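Local coordinates for nucleoside diphosphate kinase family protein (Babesia bovis, PDB 3JS9) that probably transfers the terminal phosphate of nucleoside triphosphates to nucleoside diphosphates by way of a phosphohistidine intermediate, with magnesium as cofactor, at the interface of chains A and B. Coordinates in Å, arbitrary orientation; residue numbers count along the deposited sequence, not the author numbering. Chains: chain A/B, Nucleoside diphosphate kinase family protein.

The interface of chains A and B. Residues chain A 35-36, 94-95, 107-108; chain B 101, 106, 110-112.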
loop_
_atom_site.group_PDB
_atom_site.type_symbol
_atom_site.label_atom_id
_atom_site.label_comp_id
_atom_site.label_asym_id
_atom_site.label_seq_id
_atom_site.Cartn_x
_atom_site.Cartn_y
_atom_site.Cartn_z
ATOM N N MET A 35 -1.264 2.274 12.761
ATOM C CA MET A 35 -0.508 3.398 12.196
ATOM C C MET A 35 -0.933 4.727 12.815
ATOM O O MET A 35 -0.106 5.616 12.914
ATOM C CB MET A 35 -0.622 3.458 10.677
ATOM C CG MET A 35 -0.075 2.245 9.976
ATOM S SD MET A 35 1.693 2.122 10.201
ATOM C CE MET A 35 1.752 1.105 11.686
ATOM N N LYS A 36 -2.190 4.847 13.258
ATOM C CA LYS A 36 -2.685 6.066 13.835
ATOM C C LYS A 36 -1.966 6.386 15.115
ATOM O O LYS A 36 -1.844 7.560 15.482
ATOM C CB LYS A 36 -4.182 5.950 14.116
ATOM C CG LYS A 36 -4.802 7.174 14.765
ATOM C CD LYS A 36 -4.813 8.426 13.802
ATOM C CE LYS A 36 -5.658 9.570 14.361
ATOM N NZ LYS A 36 -5.659 10.783 13.481
ATOM N N ASN A 94 -13.456 8.797 13.885
ATOM C CA ASN A 94 -12.806 9.378 12.702
ATOM C C ASN A 94 -12.228 8.375 11.703
ATOM O O ASN A 94 -12.228 8.625 10.491
ATOM C CB ASN A 94 -11.676 10.311 13.119
ATOM C CG ASN A 94 -12.181 11.550 13.824
ATOM O OD1 ASN A 94 -13.393 11.830 13.825
ATOM N ND2 ASN A 94 -11.257 12.312 14.421
ATOM N N LEU A 95 -11.699 7.262 12.200
ATOM C CA LEU A 95 -11.036 6.346 11.317
ATOM C C LEU A 95 -12.065 5.507 10.574
ATOM O O LEU A 95 -11.882 5.151 9.394
ATOM C CB LEU A 95 -10.051 5.454 12.087
ATOM C CG LEU A 95 -8.800 6.013 12.768
ATOM C CD1 LEU A 95 -7.826 4.842 13.136
ATOM C CD2 LEU A 95 -8.084 7.128 11.936
ATOM N N GLY A 107 -10.937 7.616 2.557
ATOM C CA GLY A 107 -9.918 7.632 3.588
ATOM C C GLY A 107 -10.342 6.880 4.833
ATOM O O GLY A 107 -9.500 6.370 5.563
ATOM N N THR A 108 -11.645 6.856 5.105
ATOM C CA THR A 108 -12.168 6.177 6.291
ATOM C C THR A 108 -12.420 4.762 5.889
ATOM O O THR A 108 -12.515 4.465 4.690
ATOM C CB THR A 108 -13.512 6.769 6.805
ATOM O OG1 THR A 108 -14.545 6.604 5.811
ATOM C CG2 THR A 108 -13.353 8.232 7.191
ATOM N N PRO B 101 -4.479 16.765 15.041
ATOM C CA PRO B 101 -4.762 15.500 14.366
ATOM C C PRO B 101 -6.149 14.929 14.669
ATOM O O PRO B 101 -6.758 14.255 13.816
ATOM C CB PRO B 101 -3.677 14.570 14.925
ATOM C CG PRO B 101 -2.574 15.465 15.308
ATOM C CD PRO B 101 -3.247 16.670 15.855
ATOM N N ALA B 106 -9.298 11.549 7.972
ATOM C CA ALA B 106 -8.565 10.386 7.495
ATOM C C ALA B 106 -8.125 10.724 6.089
ATOM O O ALA B 106 -8.815 11.489 5.387
ATOM C CB ALA B 106 -9.454 9.107 7.490
ATOM N N ARG B 110 -1.774 13.855 9.084
ATOM C CA ARG B 110 -2.112 13.918 10.515
ATOM C C ARG B 110 -3.350 13.081 10.843
ATOM O O ARG B 110 -3.442 12.515 11.936
ATOM C CB ARG B 110 -2.285 15.357 10.962
ATOM C CG ARG B 110 -0.972 16.143 10.945
ATOM C CD ARG B 110 -1.199 17.574 11.293
ATOM N NE ARG B 110 0.041 18.334 11.258
ATOM C CZ ARG B 110 0.108 19.628 10.935
ATOM N NH1 ARG B 110 -0.995 20.290 10.579
ATOM N NH2 ARG B 110 1.276 20.246 10.921
ATOM N N GLY B 111 -4.287 12.982 9.893
ATOM C CA GLY B 111 -5.478 12.215 10.127
ATOM C C GLY B 111 -5.176 10.737 10.168
ATOM O O GLY B 111 -5.807 9.994 10.905
ATOM N N ASP B 112 -4.215 10.294 9.358
ATOM C CA ASP B 112 -3.860 8.877 9.321
ATOM C C ASP B 112 -2.878 8.443 10.412
ATOM O O ASP B 112 -2.992 7.323 10.885
ATOM C CB ASP B 112 -3.322 8.494 7.951
ATOM C CG ASP B 112 -4.390 8.533 6.885
ATOM O OD1 ASP B 112 -5.594 8.533 7.258
ATOM O OD2 ASP B 112 -4.031 8.554 5.678
HETATM O O HOH W 1 -8.152 11.943 13.613
#
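The Kpn loop of chain B meets chain A in this patch of the subunit interface: the tip of A:Lys36 reaches backbone carbonyls of helix 109-113. A:Lys36 is the last residue of helix 26-36. Its CG lies anti to the backbone N (chi1 178°), the chain bends once at chi2, and the rest runs out extended. The ammonium A:Lys36 NZ donates to the carbonyl O of B:Gly111 at 2.7 Å. It comes from above the carbonyl plane, 51° out of it, with a C=O...N angle of 112°. A weak second bond runs from A:Lys36 NZ to B:Arg110 O at 3.2 Å. Carbonyls near the C-terminal end of a short helix would probably favour a positive charge here. The aliphatic stem of the lysine passes alongside the same backbone, with A:Lys36 CD 3.4 Å from B:Gly111 O. The backbone O of B:Asp112 lies alongside CB and CD of the stem.

A water extends the grip. The water O lies 2.8 Å from A:Lys36 NZ. The same water O is 2.7 Å from the carbonyl O of B:Pro101, and A:Asn94 ND2 also bonds to it. A:Leu95 turns CD2 towards the B:Gly111 carbonyl.

Further along, B:Ala106 points its methyl CB at the backbone of A:Gly107. A:Thr108 CG2 touches B:Ala106 CB at 4.0 Å. B:Ala106 has more of its own surface buried by the partner than any other residue of the patch.

Chain A supplies the ends of helices 26-36 and 88-96 and the 107-108 loop. Chain B supplies B:Pro101 at the start of a 3-10 helix, the loop at B:Ala106 and helix 109-113, where B:Arg110 is a predicted ATP-binding residue. The deposited assembly is a hexamer, as is common in this family, and the contact probably lies around its three-fold. The patch centre lies about 15 Å from A:His123, the predicted phosphohistidine.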